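Local atomic coordinates of tRNA (cytosine(38)-C(5))-methyltransferase (PDB entry 6FDF), a protein that methylates carbon 5 of cytosine 38 in the anticodon loop of tRNA(Asp), using S-adenosyl-L-methionine as methyl donor. Residues I36-N47 with L57-L66. Residues are numbered along the deposited sequence; the frame is centred on the assembly and turned at random.
With SAH (S-adenosyl-L-homocysteine), chain E.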
# COMPACT_ATOMS: atom_id res chain seq x y z
N ILE A 36 -9.87 10.52 -11.83
CA ILE A 36 -8.41 10.43 -11.87
C ILE A 36 -7.97 11.04 -13.19
O ILE A 36 -8.11 10.43 -14.25
CB ILE A 36 -7.90 8.98 -11.73
CG1 ILE A 36 -8.41 8.34 -10.44
CG2 ILE A 36 -6.38 8.95 -11.77
CD1 ILE A 36 -8.03 9.09 -9.22
N VAL A 37 -7.47 12.27 -13.13
CA VAL A 37 -7.02 12.95 -14.34
C VAL A 37 -5.81 12.24 -14.93
O VAL A 37 -5.69 12.08 -16.15
CB VAL A 37 -6.73 14.43 -14.03
CG1 VAL A 37 -6.06 15.11 -15.21
CG2 VAL A 37 -8.01 15.15 -13.64
N CYS A 38 -4.90 11.81 -14.07
CA CYS A 38 -3.69 11.12 -14.50
C CYS A 38 -3.19 10.27 -13.35
O CYS A 38 -3.30 10.68 -12.18
CB CYS A 38 -2.60 12.10 -14.95
SG CYS A 38 -1.24 11.33 -15.88
N ALA A 39 -2.66 9.11 -13.68
CA ALA A 39 -1.93 8.26 -12.74
C ALA A 39 -0.51 8.14 -13.27
O ALA A 39 -0.32 7.86 -14.46
CB ALA A 39 -2.59 6.89 -12.62
N ILE A 40 0.48 8.42 -12.43
CA ILE A 40 1.86 8.49 -12.89
C ILE A 40 2.69 7.43 -12.19
O ILE A 40 2.73 7.38 -10.96
CB ILE A 40 2.46 9.89 -12.65
CG1 ILE A 40 1.66 10.94 -13.41
CG2 ILE A 40 3.91 9.91 -13.10
CD1 ILE A 40 2.24 12.33 -13.32
N ASP A 41 3.36 6.59 -12.98
CA ASP A 41 4.28 5.60 -12.45
C ASP A 41 5.32 5.31 -13.52
O ASP A 41 5.02 5.31 -14.72
CB ASP A 41 3.55 4.32 -12.02
CG ASP A 41 4.35 3.49 -11.03
OD1 ASP A 41 5.46 3.02 -11.39
OD2 ASP A 41 3.88 3.31 -9.89
N ILE A 42 6.55 5.05 -13.08
CA ILE A 42 7.65 4.76 -13.99
C ILE A 42 7.71 3.29 -14.38
O ILE A 42 8.40 2.94 -15.35
CB ILE A 42 8.97 5.23 -13.34
CG1 ILE A 42 10.07 5.40 -14.38
CG2 ILE A 42 9.39 4.26 -12.23
CD1 ILE A 42 11.36 5.95 -13.80
N ASN A 43 6.98 2.43 -13.67
CA ASN A 43 7.04 0.99 -13.89
C ASN A 43 6.00 0.61 -14.94
O ASN A 43 4.80 0.66 -14.65
CB ASN A 43 6.78 0.25 -12.57
CG ASN A 43 6.88 -1.27 -12.70
OD1 ASN A 43 6.62 -1.85 -13.75
ND2 ASN A 43 7.26 -1.92 -11.61
N PRO A 44 6.40 0.23 -16.16
CA PRO A 44 5.39 -0.12 -17.17
C PRO A 44 4.56 -1.34 -16.81
O PRO A 44 3.42 -1.45 -17.29
CB PRO A 44 6.23 -0.35 -18.44
CG PRO A 44 7.60 -0.67 -17.94
CD PRO A 44 7.78 0.10 -16.67
N GLN A 45 5.07 -2.26 -15.99
CA GLN A 45 4.25 -3.39 -15.57
C GLN A 45 3.10 -2.93 -14.68
O GLN A 45 1.97 -3.41 -14.81
CB GLN A 45 5.10 -4.44 -14.87
CG GLN A 45 6.11 -5.12 -15.79
CD GLN A 45 6.81 -6.29 -15.14
OE1 GLN A 45 6.47 -7.45 -15.38
NE2 GLN A 45 7.81 -5.99 -14.31
N ALA A 46 3.38 -1.99 -13.76
CA ALA A 46 2.31 -1.42 -12.94
C ALA A 46 1.29 -0.72 -13.82
O ALA A 46 0.07 -0.88 -13.63
CB ALA A 46 2.90 -0.45 -11.92
N ASN A 47 1.77 0.08 -14.78
CA ASN A 47 0.87 0.83 -15.65
C ASN A 47 -0.00 -0.09 -16.48
O ASN A 47 -1.17 0.21 -16.76
CB ASN A 47 1.68 1.75 -16.56
CG ASN A 47 2.33 2.88 -15.82
OD1 ASN A 47 1.96 3.18 -14.69
ND2 ASN A 47 3.30 3.53 -16.45
N LEU A 57 -5.49 5.52 -17.95
CA LEU A 57 -5.18 6.72 -17.18
C LEU A 57 -3.73 6.82 -16.74
O LEU A 57 -3.28 7.92 -16.39
CB LEU A 57 -6.08 6.82 -15.94
CG LEU A 57 -7.59 6.81 -16.21
CD1 LEU A 57 -8.35 6.69 -14.89
CD2 LEU A 57 -7.99 8.07 -16.97
N ALA A 58 -2.99 5.71 -16.74
CA ALA A 58 -1.64 5.68 -16.19
C ALA A 58 -0.64 6.05 -17.28
O ALA A 58 -0.70 5.51 -18.40
CB ALA A 58 -1.31 4.30 -15.62
N LYS A 59 0.27 6.97 -16.96
CA LYS A 59 1.29 7.42 -17.89
C LYS A 59 2.69 7.18 -17.33
O LYS A 59 2.93 7.34 -16.13
CB LYS A 59 1.13 8.92 -18.19
CG LYS A 59 0.07 9.24 -19.23
CD LYS A 59 0.61 9.08 -20.64
CE LYS A 59 -0.51 8.80 -21.64
NZ LYS A 59 -0.24 7.57 -22.44
N HIS A 60 3.60 6.78 -18.22
CA HIS A 60 4.99 6.55 -17.87
C HIS A 60 5.70 7.89 -17.78
O HIS A 60 5.90 8.57 -18.79
CB HIS A 60 5.66 5.65 -18.91
CG HIS A 60 7.06 5.26 -18.55
ND1 HIS A 60 8.13 6.10 -18.70
CD2 HIS A 60 7.55 4.11 -18.03
CE1 HIS A 60 9.23 5.49 -18.30
NE2 HIS A 60 8.91 4.28 -17.88
N MET A 61 6.11 8.28 -16.57
CA MET A 61 6.79 9.55 -16.39
C MET A 61 7.57 9.53 -15.09
O MET A 61 7.09 9.00 -14.08
CB MET A 61 5.77 10.70 -16.40
CG MET A 61 6.32 12.05 -15.99
SD MET A 61 5.24 13.39 -16.51
CE MET A 61 3.72 12.52 -16.89
N ASP A 62 8.78 10.09 -15.13
CA ASP A 62 9.62 10.23 -13.94
C ASP A 62 9.12 11.43 -13.15
O ASP A 62 9.23 12.57 -13.60
CB ASP A 62 11.08 10.39 -14.35
CG ASP A 62 12.02 10.57 -13.17
OD1 ASP A 62 11.57 10.53 -12.00
OD2 ASP A 62 13.23 10.75 -13.42
N ILE A 63 8.58 11.18 -11.95
CA ILE A 63 8.01 12.25 -11.13
C ILE A 63 9.04 13.31 -10.79
O ILE A 63 8.68 14.47 -10.56
CB ILE A 63 7.36 11.61 -9.88
CG1 ILE A 63 6.05 10.94 -10.30
CG2 ILE A 63 7.12 12.62 -8.76
CD1 ILE A 63 5.45 10.02 -9.27
N SER A 64 10.33 12.97 -10.81
CA SER A 64 11.35 13.97 -10.56
C SER A 64 11.48 14.99 -11.68
O SER A 64 12.14 16.02 -11.49
CB SER A 64 12.70 13.30 -10.35
OG SER A 64 13.23 12.87 -11.59
N THR A 65 10.87 14.75 -12.85
CA THR A 65 10.92 15.69 -13.96
C THR A 65 9.66 16.54 -14.07
O THR A 65 9.60 17.40 -14.96
CB THR A 65 11.17 14.96 -15.28
OG1 THR A 65 9.99 14.23 -15.67
CG2 THR A 65 12.34 14.00 -15.16
N LEU A 66 8.67 16.32 -13.21
CA LEU A 66 7.45 17.12 -13.27
C LEU A 66 7.76 18.57 -12.94
O LEU A 66 8.55 18.88 -12.05
CB LEU A 66 6.42 16.56 -12.28
CG LEU A 66 5.67 15.31 -12.71
CD1 LEU A 66 4.89 14.73 -11.52
CD2 LEU A 66 4.73 15.63 -13.86
N SAH E . 0.69 3.11 -4.17
CA SAH E . 0.80 2.22 -5.31
CB SAH E . 2.22 1.65 -5.45
CG SAH E . 3.26 2.59 -4.83
SD SAH E . 4.84 1.82 -4.66
C SAH E . -0.21 1.12 -5.20
O SAH E . -1.02 1.16 -4.25
OXT SAH E . -0.19 0.23 -6.07
C5' SAH E . 5.77 3.17 -5.31
C4' SAH E . 5.54 3.25 -6.82
O4' SAH E . 6.15 4.45 -7.27
C3' SAH E . 6.15 2.09 -7.60
O3' SAH E . 5.17 1.52 -8.47
C2' SAH E . 7.24 2.73 -8.45
O2' SAH E . 7.29 2.18 -9.77
C1' SAH E . 6.81 4.19 -8.50
N9 SAH E . 7.92 5.16 -8.58
C8 SAH E . 9.05 5.18 -7.84
N7 SAH E . 9.84 6.22 -8.19
C5 SAH E . 9.22 6.90 -9.18
C6 SAH E . 9.50 8.09 -10.00
N6 SAH E . 10.64 8.80 -9.83
N1 SAH E . 8.57 8.45 -10.92
C2 SAH E . 7.43 7.75 -11.09
N3 SAH E . 7.11 6.66 -10.38
C4 SAH E . 7.96 6.18 -9.43
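Ile40 and Met61 meet where two neighbouring parallel strands part, a worked example of how a Rossmann-like methyltransferase builds its cofactor site at the carboxyl ends of its strands. Up to that point the backbones are laced together: Ala39 N donates to Leu57 O, Lys59 N to Ala39 O at 2.7 Å, and Asp41 N to Lys59 O in a longer bond. Ile40 spans the fork. From its CB, the CG2 methyl is anti to the backbone N and lies 3.4 Å from Met61 O and 3.7 Å from Ile63 CG1; the other branch (chi1 -61°) runs out through CG1 to CD1, which meets Met61 CE at 3.9 Å and, tip to tip, Leu66 CD1. This largely apolar packing joins strand 34-41 to the segment that follows strand 58-60, where Asp62 and Ile63 read the adenine: Asp62 OD1 accepts from N6 of S-adenosylhomocysteine, and Ile63 N gives N1 an almost straight bond (179°). The ribose is gripped from the other segment, Asp41 OD1 taking O2' and OD2 taking O3', each at 2.6 Å. OD1 also accepts from Asn43 N in an Asx turn, through its anti lone pair, while Gly19 N binds OD2, which fixes the carboxylate's rotation. An asparagine here would put an NH2 in place of one acceptor, and would probably leave one ribose hydroxyl and one backbone N-H without their mate. Asn47 ND2 also donates to Asp41 O, tying helix 44-54 to the backbone of Asp41. The whole is a beta-alpha-beta unit: strand 58-60 lies at one edge of the sheet, strand 34-41 separates it from strand 11-16, Tyr50 of helix 44-54 packs on Ala39 and Ala58, and Phe74 of helix 68-74 packs against Ile40 and Leu66.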